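Long-range contact in F5/8 type C domain protein (Bacteroides ovatus, PDB 4ZRX), which is a putative alpha-L-fucosidase, probably hydrolysing terminal fucose from glycans with a TIM-barrel catalytic domain: residues D394-V406 and G418-R430. Sequence-based numbering, arbitrary orientation.
Sequences DITKGQRVEAFTV and GKGTTIGYKRMLR. With EDO (1,2-ethanediol), chain F.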
loop_
_atom_site.group_PDB
_atom_site.type_symbol
_atom_site.label_atom_id
_atom_site.label_comp_id
_atom_site.label_asym_id
_atom_site.label_seq_id
_atom_site.Cartn_x
_atom_site.Cartn_y
_atom_site.Cartn_z
ATOM N N ASP A 394 7.942 -8.698 21.684
ATOM C CA ASP A 394 9.099 -7.930 21.990
ATOM C C ASP A 394 10.241 -8.240 21.063
ATOM O O ASP A 394 11.157 -9.033 21.430
ATOM C CB ASP A 394 9.571 -8.197 23.432
ATOM C CG ASP A 394 10.739 -7.349 23.834
ATOM O OD1 ASP A 394 11.170 -6.466 23.038
ATOM O OD2 ASP A 394 11.243 -7.577 25.012
ATOM N N ILE A 395 10.283 -7.521 19.937
ATOM C CA ILE A 395 11.218 -7.840 18.876
ATOM C C ILE A 395 12.655 -7.435 19.232
ATOM O O ILE A 395 13.588 -7.791 18.518
ATOM C CB ILE A 395 10.789 -7.273 17.507
ATOM C CG1 ILE A 395 10.610 -5.769 17.597
ATOM C CG2 ILE A 395 9.533 -7.985 17.023
ATOM C CD1 ILE A 395 10.491 -5.117 16.240
ATOM N N THR A 396 12.848 -6.753 20.358
ATOM C CA THR A 396 14.212 -6.543 20.887
ATOM C C THR A 396 14.890 -7.816 21.270
ATOM O O THR A 396 16.091 -7.798 21.533
ATOM C CB THR A 396 14.312 -5.496 22.090
ATOM O OG1 THR A 396 13.768 -6.049 23.297
ATOM C CG2 THR A 396 13.595 -4.229 21.746
ATOM N N LYS A 397 14.130 -8.914 21.384
ATOM C CA LYS A 397 14.651 -10.206 21.681
ATOM C C LYS A 397 14.436 -11.186 20.554
ATOM O O LYS A 397 14.684 -12.370 20.699
ATOM C CB LYS A 397 14.016 -10.699 22.982
ATOM C CG LYS A 397 14.289 -9.775 24.145
ATOM C CD LYS A 397 13.773 -10.330 25.435
ATOM C CE LYS A 397 14.111 -9.329 26.550
ATOM N NZ LYS A 397 13.292 -9.565 27.740
ATOM N N GLY A 398 13.952 -10.710 19.408
ATOM C CA GLY A 398 13.808 -11.544 18.227
ATOM C C GLY A 398 12.369 -11.731 17.800
ATOM O O GLY A 398 11.420 -11.372 18.541
ATOM N N GLN A 399 12.196 -12.349 16.633
ATOM C CA GLN A 399 10.872 -12.678 16.138
ATOM C C GLN A 399 10.652 -14.163 16.299
ATOM O O GLN A 399 11.369 -14.931 15.707
ATOM C CB GLN A 399 10.747 -12.279 14.643
ATOM C CG GLN A 399 9.326 -12.486 14.181
ATOM C CD GLN A 399 9.061 -12.108 12.769
ATOM O OE1 GLN A 399 9.895 -11.523 12.088
ATOM N NE2 GLN A 399 7.832 -12.337 12.350
ATOM N N ARG A 400 9.631 -14.577 17.058
ATOM C CA ARG A 400 9.538 -15.984 17.482
ATOM C C ARG A 400 8.217 -16.660 17.238
ATOM O O ARG A 400 8.192 -17.850 17.034
ATOM C CB ARG A 400 9.879 -16.067 18.965
ATOM C CG ARG A 400 11.271 -15.499 19.232
ATOM C CD ARG A 400 11.674 -15.650 20.651
ATOM N NE ARG A 400 13.019 -15.121 20.869
ATOM C CZ ARG A 400 13.805 -15.478 21.882
ATOM N NH1 ARG A 400 13.388 -16.340 22.813
ATOM N NH2 ARG A 400 15.001 -14.919 21.995
ATOM N N VAL A 401 7.119 -15.936 17.266
ATOM C CA VAL A 401 5.798 -16.538 17.128
ATOM C C VAL A 401 5.588 -17.044 15.711
ATOM O O VAL A 401 5.916 -16.390 14.726
ATOM C CB VAL A 401 4.670 -15.606 17.599
ATOM C CG1 VAL A 401 3.289 -16.222 17.352
ATOM C CG2 VAL A 401 4.833 -15.325 19.098
ATOM N N GLU A 402 5.153 -18.320 15.653
ATOM C CA GLU A 402 4.896 -18.996 14.393
ATOM C C GLU A 402 3.427 -19.339 14.123
ATOM O O GLU A 402 3.036 -19.435 12.959
ATOM C CB GLU A 402 5.720 -20.236 14.297
ATOM C CG GLU A 402 7.190 -19.961 14.261
ATOM C CD GLU A 402 8.038 -21.214 14.354
ATOM O OE1 GLU A 402 7.765 -21.995 15.302
ATOM O OE2 GLU A 402 8.982 -21.455 13.483
ATOM N N ALA A 403 2.634 -19.552 15.171
ATOM C CA ALA A 403 1.181 -19.753 15.032
ATOM C C ALA A 403 0.479 -19.408 16.320
ATOM O O ALA A 403 1.004 -19.674 17.413
ATOM C CB ALA A 403 0.885 -21.208 14.674
ATOM N N PHE A 404 -0.696 -18.792 16.209
ATOM C CA PHE A 404 -1.408 -18.391 17.405
ATOM C C PHE A 404 -2.908 -18.373 17.090
ATOM O O PHE A 404 -3.330 -18.300 15.945
ATOM C CB PHE A 404 -0.974 -17.017 17.956
ATOM C CG PHE A 404 -1.304 -15.884 17.080
ATOM C CD1 PHE A 404 -0.442 -15.491 16.033
ATOM C CD2 PHE A 404 -2.438 -15.143 17.301
ATOM C CE1 PHE A 404 -0.786 -14.436 15.226
ATOM C CE2 PHE A 404 -2.774 -14.070 16.515
ATOM C CZ PHE A 404 -1.922 -13.722 15.424
ATOM N N THR A 405 -3.687 -18.417 18.165
ATOM C CA THR A 405 -5.122 -18.380 18.150
ATOM C C THR A 405 -5.619 -17.365 19.167
ATOM O O THR A 405 -5.021 -17.237 20.222
ATOM C CB THR A 405 -5.674 -19.783 18.524
ATOM O OG1 THR A 405 -5.140 -20.719 17.570
ATOM C CG2 THR A 405 -7.224 -19.807 18.439
ATOM N N VAL A 406 -6.715 -16.667 18.845
ATOM C CA VAL A 406 -7.364 -15.729 19.724
ATOM C C VAL A 406 -8.840 -16.102 19.876
ATOM O O VAL A 406 -9.524 -16.409 18.916
ATOM C CB VAL A 406 -7.313 -14.286 19.209
ATOM C CG1 VAL A 406 -7.808 -13.376 20.194
ATOM C CG2 VAL A 406 -5.859 -13.914 18.810
ATOM N N GLY A 418 -9.870 -15.441 15.906
ATOM C CA GLY A 418 -8.860 -15.384 14.846
ATOM C C GLY A 418 -7.735 -16.317 15.039
ATOM O O GLY A 418 -7.547 -16.841 16.105
ATOM N N LYS A 419 -6.990 -16.514 13.950
ATOM C CA LYS A 419 -5.820 -17.312 13.966
ATOM C C LYS A 419 -4.806 -16.599 13.104
ATOM O O LYS A 419 -5.194 -16.038 12.084
ATOM C CB LYS A 419 -6.077 -18.660 13.350
ATOM C CG LYS A 419 -6.665 -19.701 14.312
ATOM C CD LYS A 419 -6.780 -21.079 13.589
ATOM C CE LYS A 419 -5.729 -22.001 13.983
ATOM N NZ LYS A 419 -5.883 -22.480 15.394
ATOM N N GLY A 420 -3.541 -16.721 13.465
ATOM C CA GLY A 420 -2.465 -16.114 12.706
ATOM C C GLY A 420 -1.216 -16.968 12.821
ATOM O O GLY A 420 -1.230 -18.045 13.392
ATOM N N THR A 421 -0.179 -16.474 12.159
ATOM C CA THR A 421 1.094 -17.139 12.080
ATOM C C THR A 421 2.109 -16.296 12.861
ATOM O O THR A 421 2.204 -16.445 14.075
ATOM C CB THR A 421 1.447 -17.400 10.635
ATOM O OG1 THR A 421 1.260 -16.230 9.857
ATOM C CG2 THR A 421 0.595 -18.522 10.090
ATOM N N THR A 422 2.817 -15.417 12.183
ATOM C CA THR A 422 3.709 -14.465 12.800
ATOM C C THR A 422 2.945 -13.374 13.535
ATOM O O THR A 422 1.786 -13.107 13.253
ATOM C CB THR A 422 4.621 -13.813 11.739
ATOM O OG1 THR A 422 3.803 -13.298 10.698
ATOM C CG2 THR A 422 5.596 -14.806 11.215
ATOM N N ILE A 423 3.628 -12.743 14.501
ATOM C CA ILE A 423 3.181 -11.509 15.086
ATOM C C ILE A 423 4.195 -10.421 14.748
ATOM O O ILE A 423 3.917 -9.584 13.947
ATOM C CB ILE A 423 2.939 -11.647 16.609
ATOM C CG1 ILE A 423 1.782 -12.613 16.837
ATOM C CG2 ILE A 423 2.664 -10.295 17.194
ATOM C CD1 ILE A 423 1.526 -12.931 18.275
ATOM N N GLY A 424 5.410 -10.523 15.293
ATOM C CA GLY A 424 6.422 -9.528 14.980
ATOM C C GLY A 424 6.186 -8.242 15.746
ATOM O O GLY A 424 5.689 -8.220 16.879
ATOM N N TYR A 425 6.498 -7.133 15.083
ATOM C CA TYR A 425 6.249 -5.856 15.683
ATOM C C TYR A 425 4.793 -5.596 16.016
ATOM O O TYR A 425 4.460 -5.114 17.134
ATOM C CB TYR A 425 6.787 -4.735 14.781
ATOM C CG TYR A 425 6.411 -3.375 15.251
ATOM C CD1 TYR A 425 6.979 -2.827 16.359
ATOM C CD2 TYR A 425 5.348 -2.716 14.646
ATOM C CE1 TYR A 425 6.568 -1.567 16.824
ATOM C CE2 TYR A 425 4.942 -1.519 15.088
ATOM C CZ TYR A 425 5.548 -0.952 16.169
ATOM O OH TYR A 425 5.065 0.259 16.604
ATOM N N LYS A 426 3.914 -5.953 15.108
ATOM C CA LYS A 426 2.484 -5.703 15.256
ATOM C C LYS A 426 1.736 -6.553 14.271
ATOM O O LYS A 426 2.071 -6.585 13.104
ATOM C CB LYS A 426 2.171 -4.253 15.060
ATOM C CG LYS A 426 0.758 -3.835 15.320
ATOM C CD LYS A 426 0.586 -2.335 15.411
ATOM C CE LYS A 426 1.122 -1.839 16.702
ATOM N NZ LYS A 426 0.836 -0.374 16.968
ATOM N N ARG A 427 0.671 -7.194 14.755
ATOM C CA ARG A 427 -0.231 -7.977 13.932
ATOM C C ARG A 427 -1.649 -7.672 14.403
ATOM O O ARG A 427 -1.919 -7.659 15.638
ATOM C CB ARG A 427 0.045 -9.442 14.105
ATOM C CG ARG A 427 -0.921 -10.405 13.369
ATOM C CD ARG A 427 -0.897 -10.235 11.873
ATOM N NE ARG A 427 -1.373 -11.442 11.174
ATOM C CZ ARG A 427 -2.576 -11.612 10.628
ATOM N NH1 ARG A 427 -3.498 -10.669 10.537
ATOM N NH2 ARG A 427 -2.816 -12.770 10.031
HETATM N N MSE A 428 -2.518 -7.369 13.450
HETATM C CA MSE A 428 -3.913 -7.106 13.756
HETATM C C MSE A 428 -4.812 -8.099 13.044
HETATM O O MSE A 428 -4.544 -8.502 11.906
HETATM C CB MSE A 428 -4.320 -5.689 13.452
HETATM C CG MSE A 428 -3.536 -4.744 14.287
HETATM SE SE MSE A 428 -4.007 -2.858 14.305
HETATM C CE MSE A 428 -3.012 -2.280 12.793
ATOM N N LEU A 429 -5.861 -8.485 13.750
ATOM C CA LEU A 429 -6.867 -9.447 13.275
ATOM C C LEU A 429 -8.225 -8.828 13.360
ATOM O O LEU A 429 -8.589 -8.254 14.403
ATOM C CB LEU A 429 -6.845 -10.689 14.153
ATOM C CG LEU A 429 -5.653 -11.612 14.011
ATOM C CD1 LEU A 429 -5.727 -12.630 15.142
ATOM C CD2 LEU A 429 -5.658 -12.250 12.614
ATOM N N ARG A 430 -8.985 -8.910 12.281
ATOM C CA ARG A 430 -10.317 -8.434 12.227
ATOM C C ARG A 430 -11.286 -9.624 12.111
ATOM O O ARG A 430 -10.996 -10.648 11.470
ATOM C CB ARG A 430 -10.506 -7.456 11.070
ATOM C CG ARG A 430 -9.793 -6.134 11.315
ATOM C CD ARG A 430 -10.119 -5.068 10.305
ATOM N NE ARG A 430 -9.622 -5.389 8.964
ATOM C CZ ARG A 430 -9.919 -4.679 7.869
ATOM N NH1 ARG A 430 -10.772 -3.649 7.926
ATOM N NH2 ARG A 430 -9.385 -4.986 6.705
HETATM C C1 EDO F . -1.567 2.331 15.987
HETATM O O1 EDO F . -0.191 2.583 16.357
HETATM C C2 EDO F . -1.869 0.894 15.505
HETATM O O2 EDO F . -2.045 0.047 16.652
HETATM O O HOH W 1 6.362 -13.714 14.662
#
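Ile395 lays CG2 against the backbone of Gly424, 3.6 Å from its C, while its CD1 meets the edge of the Tyr425 ring; Tyr37 of helix 34-42 also packs on Ile395. The fully extended chain of Gln399 (chi2 179°) carries NE2 against Thr422 CG2 and to a water that joins it to Val401 O and Ile423 N, OE1 being held by Asn240 N. Val401 CG1 touches Ile423 CD1 at 3.8 Å. Phe404 turns its ring in over the backbone of Gly420, which, having no side chain, lets the ring lie close: Gly420 CA sits over one face, 3.9 Å from the centroid, Ile423 CD1 covers the opposite one, and Thr421 O is at the edge. Paired backbone bonds also join Phe404 to Gly420. Replacing Phe404 by alanine would probably open a gap between Gly420 CA and Ile423 CD1. Thr405 OG1 accepts from Lys419 NZ (2.9 Å) and also bonds Asp444. Val406 and Gly418 pair likewise, the Val406 N to Gly418 O bond being nearly straight (168°). Strands 401-410 and 413-420 form an antiparallel hairpin, after which the chain passes through 421-426 to strand 427-431 of the facing sheet, consistent with a beta-sandwich.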